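Local atomic coordinates of cleavage and polyadenylation specificity factor 100 KD subunit (Methanosarcina mazei, PDB entry 2XR1), a protein that probably ends archaeal transcription by cutting nascent RNA at the polymerase exit channel and degrading it from the 5' end, using two zinc ions. Residues T244-D249 / P270-L275; L253-F258 / A302-H307. All coordinates share one frame; numbering follows the deposited sequence.

Contact 1: residues T244-D249 / P270-L275; sequences THAHLD and PPTRDL. With ZN (zinc ion), chain E; ZN (zinc ion), chain F.
The loop 244-247, which leads into helix 248-251, passes the first turn of helix 270-290, with Ala246 CA 5.0 Å from Thr272 CA. No direct hydrogen bond joins the segments. Ala246 points its methyl at the helix, and its CB lies against Leu275 CB at 3.2 Å. Thr272 sets CG2 anti to its backbone N. This methyl rests on the peptide between His245 and Ala246, with CG2 3.9 Å from His245 C. Thr272 OG1 is hydrogen-bonded to Thr269 OG1 and, at 2.8 Å, to a water; the same water gives a weak hydrogen bond to Thr244 O. The loop and the start of helix 248-251 carry the HxHxDH signature of metallo-beta-lactamases, here His245, His247, Asp249 and His250. His245 and His247, whose CB atoms point away from helix 270-290, bind one zinc through His245 NE2 (2.2 Å) and His247 ND1 (2.0 Å). His332 and Asp355 complete that site. Asp249 OD2 binds the second zinc at 2.1 Å, with His250, Asp355 and His607. His245 ND1 donates to Thr244 OG1 at 3.1 Å, 24° out of the ring plane. Thr244 OG1 also bonds Asp212 OD2, so a second shell helps fix the rotation of the His245 ring.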
loop_
_atom_site.group_PDB
_atom_site.type_symbol
_atom_site.label_atom_id
_atom_site.label_comp_id
_atom_site.label_asym_id
_atom_site.label_seq_id
_atom_site.Cartn_x
_atom_site.Cartn_y
_atom_site.Cartn_z
ATOM N N THR B 244 2.053 21.444 1.348
ATOM C CA THR B 244 1.545 22.174 0.210
ATOM C C THR B 244 1.121 23.591 0.598
ATOM O O THR B 244 1.295 24.515 -0.188
ATOM C CB THR B 244 0.340 21.469 -0.386
ATOM O OG1 THR B 244 -0.643 21.378 0.624
ATOM C CG2 THR B 244 0.668 20.081 -0.869
ATOM N N HIS B 245 0.565 23.756 1.800
ATOM C CA HIS B 245 0.231 25.081 2.308
ATOM C C HIS B 245 -0.008 24.976 3.806
ATOM O O HIS B 245 -0.033 23.886 4.353
ATOM C CB HIS B 245 -0.977 25.727 1.591
ATOM C CG HIS B 245 -2.279 25.017 1.783
ATOM N ND1 HIS B 245 -2.562 23.793 1.208
ATOM C CD2 HIS B 245 -3.401 25.382 2.455
ATOM C CE1 HIS B 245 -3.796 23.437 1.530
ATOM N NE2 HIS B 245 -4.336 24.393 2.264
ATOM N N ALA B 246 -0.181 26.124 4.455
ATOM C CA ALA B 246 -0.076 26.199 5.906
ATOM C C ALA B 246 -1.282 25.732 6.660
ATOM O O ALA B 246 -1.216 25.643 7.857
ATOM C CB ALA B 246 0.258 27.610 6.344
ATOM N N HIS B 247 -2.379 25.409 5.982
ATOM C CA HIS B 247 -3.592 25.030 6.697
ATOM C C HIS B 247 -3.373 23.804 7.589
ATOM O O HIS B 247 -2.709 22.851 7.205
ATOM C CB HIS B 247 -4.752 24.810 5.746
ATOM C CG HIS B 247 -5.424 26.067 5.292
ATOM N ND1 HIS B 247 -6.023 26.176 4.056
ATOM C CD2 HIS B 247 -5.626 27.245 5.916
ATOM C CE1 HIS B 247 -6.556 27.378 3.940
ATOM N NE2 HIS B 247 -6.323 28.045 5.050
ATOM N N LEU B 248 -3.940 23.862 8.785
ATOM C CA LEU B 248 -3.821 22.777 9.738
ATOM C C LEU B 248 -4.170 21.415 9.144
ATOM O O LEU B 248 -3.474 20.457 9.403
ATOM C CB LEU B 248 -4.622 23.071 11.005
ATOM C CG LEU B 248 -3.739 23.841 11.995
ATOM C CD1 LEU B 248 -4.549 24.522 13.067
ATOM C CD2 LEU B 248 -2.617 22.953 12.586
ATOM N N ASP B 249 -5.195 21.356 8.291
ATOM C CA ASP B 249 -5.646 20.103 7.694
ATOM C C ASP B 249 -4.643 19.605 6.679
ATOM O O ASP B 249 -4.951 18.664 5.992
ATOM C CB ASP B 249 -7.069 20.244 7.072
ATOM C CG ASP B 249 -7.129 21.207 5.837
ATOM O OD1 ASP B 249 -6.759 22.393 6.002
ATOM O OD2 ASP B 249 -7.561 20.827 4.703
ATOM N N PRO B 270 8.485 29.640 1.580
ATOM C CA PRO B 270 8.855 30.434 2.792
ATOM C C PRO B 270 7.679 30.933 3.633
ATOM O O PRO B 270 7.739 30.884 4.855
ATOM C CB PRO B 270 9.655 31.607 2.222
ATOM C CG PRO B 270 10.195 31.096 0.922
ATOM C CD PRO B 270 9.264 30.029 0.390
ATOM N N PRO B 271 6.621 31.444 3.006
ATOM C CA PRO B 271 5.503 31.877 3.823
ATOM C C PRO B 271 4.796 30.709 4.517
ATOM O O PRO B 271 4.334 30.852 5.652
ATOM C CB PRO B 271 4.569 32.550 2.815
ATOM C CG PRO B 271 5.423 32.828 1.650
ATOM C CD PRO B 271 6.408 31.762 1.589
ATOM N N THR B 272 4.693 29.576 3.853
ATOM C CA THR B 272 4.160 28.413 4.497
ATOM C C THR B 272 4.919 28.137 5.777
ATOM O O THR B 272 4.350 27.811 6.799
ATOM C CB THR B 272 4.257 27.175 3.568
ATOM O OG1 THR B 272 3.439 27.407 2.431
ATOM C CG2 THR B 272 3.801 25.921 4.238
ATOM N N ARG B 273 6.228 28.236 5.709
ATOM C CA ARG B 273 7.039 27.904 6.842
ATOM C C ARG B 273 6.592 28.734 8.033
ATOM O O ARG B 273 6.318 28.212 9.107
ATOM C CB ARG B 273 8.473 28.228 6.505
ATOM C CG ARG B 273 9.453 27.435 7.298
ATOM C CD ARG B 273 10.111 28.231 8.333
ATOM N NE ARG B 273 10.840 29.393 7.849
ATOM C CZ ARG B 273 12.174 29.475 7.746
ATOM N NH1 ARG B 273 12.977 28.423 8.002
ATOM N NH2 ARG B 273 12.732 30.625 7.364
ATOM N N ASP B 274 6.492 30.036 7.816
ATOM C CA ASP B 274 6.154 30.956 8.905
ATOM C C ASP B 274 4.745 30.723 9.466
ATOM O O ASP B 274 4.551 30.742 10.702
ATOM C CB ASP B 274 6.302 32.387 8.415
ATOM C CG ASP B 274 7.761 32.755 8.087
ATOM O OD1 ASP B 274 8.698 32.001 8.481
ATOM O OD2 ASP B 274 7.975 33.827 7.450
ATOM N N LEU B 275 3.774 30.469 8.563
ATOM C CA LEU B 275 2.392 30.253 8.955
ATOM C C LEU B 275 2.273 28.950 9.709
ATOM O O LEU B 275 1.625 28.907 10.737
ATOM C CB LEU B 275 1.469 30.277 7.750
ATOM C CG LEU B 275 1.363 31.645 7.071
ATOM C CD1 LEU B 275 0.800 31.594 5.627
ATOM C CD2 LEU B 275 0.611 32.566 7.993
HETATM ZN ZN ZN E . -6.454 24.825 2.607
HETATM ZN ZN ZN F . -7.496 21.777 2.833
HETATM O O HOH W 1 4.243 25.280 0.768
#

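Contact 2: residues L253-F258 / A302-H307; sequences LVPLLF and AKTLKH
Aromatic contacts centre on Phe258, which reaches across from helix 254-259 to the C-terminal end of helix 299-306. Thr304 CA lies over one face of its ring in a CH-pi contact, 4.2 Å from the centroid. His307 meets the same ring obliquely, with the planes at 50°. Phe258 CE1 sits over one face of the imidazole, 3.6 Å from His307 CG. Tyr262 adds an edge-to-face contact to Phe258. The axes of 254-258 and 302-306 cross nearly at right angles, at 93°, and approach to 9.1 Å. They pack in the metallo-beta-lactamase domain, where helix 254-259 precedes strand 266-268 and helix 299-306 leads into strand 308-310. One aliphatic contact lies beside the ring. Val254 puts CG1 anti to its backbone N, and this methyl meets Thr304 CG2 at 3.8 Å. Among the polar groups, Thr304 OG1 is hydrogen-bonded to Met300 O, one turn back in its own helix. The same hydroxyl makes van der Waals contacts with Pro255 CA, 3.5 Å from OG1, and with Phe258 CD2. His307 ND1 donates to Lys303 O at 2.7 Å, close to the imidazole plane and in the plane of the carbonyl. This bond probably helps fix the rotation of the imidazole beside Phe258.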
loop_
_atom_site.group_PDB
_atom_site.type_symbol
_atom_site.label_atom_id
_atom_site.label_comp_id
_atom_site.label_asym_id
_atom_site.label_seq_id
_atom_site.Cartn_x
_atom_site.Cartn_y
_atom_site.Cartn_z
ATOM N N LEU B 253 -0.194 17.705 11.624
ATOM C CA LEU B 253 0.402 16.549 12.261
ATOM C C LEU B 253 1.817 16.264 11.764
ATOM O O LEU B 253 2.430 15.266 12.157
ATOM C CB LEU B 253 -0.481 15.332 12.082
ATOM C CG LEU B 253 -1.746 15.344 12.970
ATOM C CD1 LEU B 253 -2.593 14.139 12.632
ATOM C CD2 LEU B 253 -1.412 15.353 14.415
ATOM N N VAL B 254 2.395 17.173 11.002
ATOM C CA VAL B 254 3.773 17.000 10.635
ATOM C C VAL B 254 4.674 16.861 11.868
ATOM O O VAL B 254 5.606 16.072 11.841
ATOM C CB VAL B 254 4.278 18.111 9.727
ATOM C CG1 VAL B 254 5.860 18.076 9.601
ATOM C CG2 VAL B 254 3.590 17.989 8.379
ATOM N N PRO B 255 4.403 17.598 12.950
ATOM C CA PRO B 255 5.236 17.348 14.090
ATOM C C PRO B 255 5.043 15.970 14.708
ATOM O O PRO B 255 5.945 15.506 15.395
ATOM C CB PRO B 255 4.837 18.460 15.083
ATOM C CG PRO B 255 4.377 19.543 14.247
ATOM C CD PRO B 255 3.640 18.840 13.099
ATOM N N LEU B 256 3.901 15.319 14.503
ATOM C CA LEU B 256 3.703 13.976 15.050
ATOM C C LEU B 256 4.664 13.000 14.368
ATOM O O LEU B 256 5.148 12.057 14.979
ATOM C CB LEU B 256 2.259 13.526 14.812
ATOM C CG LEU B 256 1.741 12.258 15.488
ATOM C CD1 LEU B 256 1.917 12.307 16.974
ATOM C CD2 LEU B 256 0.318 12.091 15.159
ATOM N N LEU B 257 4.934 13.237 13.074
ATOM C CA LEU B 257 5.947 12.452 12.350
ATOM C C LEU B 257 7.272 12.496 13.084
ATOM O O LEU B 257 7.916 11.465 13.273
ATOM C CB LEU B 257 6.148 12.954 10.923
ATOM C CG LEU B 257 4.910 12.818 10.030
ATOM C CD1 LEU B 257 5.088 13.418 8.646
ATOM C CD2 LEU B 257 4.502 11.360 9.913
ATOM N N PHE B 258 7.667 13.676 13.530
ATOM C CA PHE B 258 8.922 13.793 14.274
ATOM C C PHE B 258 8.848 13.103 15.654
ATOM O O PHE B 258 9.798 12.451 16.099
ATOM C CB PHE B 258 9.332 15.260 14.362
ATOM C CG PHE B 258 9.846 15.795 13.071
ATOM C CD1 PHE B 258 11.144 15.573 12.689
ATOM C CD2 PHE B 258 9.033 16.474 12.235
ATOM C CE1 PHE B 258 11.606 16.045 11.523
ATOM C CE2 PHE B 258 9.505 16.946 11.035
ATOM C CZ PHE B 258 10.779 16.724 10.682
ATOM N N ALA B 302 9.560 22.879 17.297
ATOM C CA ALA B 302 10.962 23.269 17.135
ATOM C C ALA B 302 11.742 22.299 16.237
ATOM O O ALA B 302 12.489 22.708 15.316
ATOM C CB ALA B 302 11.639 23.399 18.484
ATOM N N LYS B 303 11.552 21.013 16.491
ATOM C CA LYS B 303 12.231 19.998 15.721
ATOM C C LYS B 303 11.807 20.030 14.256
ATOM O O LYS B 303 12.638 19.823 13.375
ATOM C CB LYS B 303 11.954 18.621 16.311
ATOM C CG LYS B 303 12.910 17.544 15.801
ATOM C CD LYS B 303 12.870 16.294 16.669
ATOM C CE LYS B 303 14.099 15.403 16.467
ATOM N NZ LYS B 303 14.458 15.213 15.021
ATOM N N THR B 304 10.524 20.284 13.990
ATOM C CA THR B 304 10.052 20.368 12.631
ATOM C C THR B 304 10.659 21.573 11.917
ATOM O O THR B 304 10.942 21.497 10.701
ATOM C CB THR B 304 8.530 20.551 12.574
ATOM O OG1 THR B 304 7.904 19.421 13.173
ATOM C CG2 THR B 304 8.029 20.717 11.162
ATOM N N LEU B 305 10.804 22.691 12.637
ATOM C CA LEU B 305 11.333 23.899 12.024
ATOM C C LEU B 305 12.822 23.723 11.696
ATOM O O LEU B 305 13.286 24.200 10.680
ATOM C CB LEU B 305 11.105 25.102 12.942
ATOM C CG LEU B 305 11.636 26.477 12.557
ATOM C CD1 LEU B 305 11.041 26.949 11.252
ATOM C CD2 LEU B 305 11.333 27.467 13.693
ATOM N N LYS B 306 13.569 23.037 12.561
ATOM C CA LYS B 306 14.991 22.755 12.315
ATOM C C LYS B 306 15.159 21.891 11.089
ATOM O O LYS B 306 16.227 21.851 10.485
ATOM C CB LYS B 306 15.621 22.003 13.488
ATOM C CG LYS B 306 16.002 22.881 14.604
ATOM C CD LYS B 306 16.815 22.151 15.677
ATOM C CE LYS B 306 15.924 21.454 16.713
ATOM N NZ LYS B 306 16.562 21.384 18.024
ATOM N N HIS B 307 14.106 21.171 10.725
ATOM C CA HIS B 307 14.153 20.335 9.537
ATOM C C HIS B 307 13.420 20.939 8.379
ATOM O O HIS B 307 13.279 20.284 7.355
ATOM C CB HIS B 307 13.562 18.948 9.860
ATOM C CG HIS B 307 14.411 18.137 10.779
ATOM N ND1 HIS B 307 14.524 18.418 12.120
ATOM C CD2 HIS B 307 15.202 17.063 10.548
ATOM C CE1 HIS B 307 15.363 17.557 12.681
ATOM N NE2 HIS B 307 15.778 16.712 11.750
#

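How the contacts relate
Both contacts lie in the metallo-beta-lactamase domain, with their centres about 13 Å apart. Their segments alternate along the chain: 244-249, 253-258, 270-275, 302-307. Helices 248-251 and 254-259 follow one another, as do 270-290 and 299-306. Contact 1 sets the loop before helix 248-251 on helix 270-290, and contact 2 sets helix 254-259 on helix 299-306. Strands 240-242, 266-268 and 308-310, neighbours in one mixed sheet, punctuate this run. The contacts also touch directly, Arg273 CD packing on Leu305 CD1 at 3.3 Å. Contact 1 holds zinc ligands. Contact 2 lies away from the metal centre, the Val254 side chain being about 13 Å from a zinc.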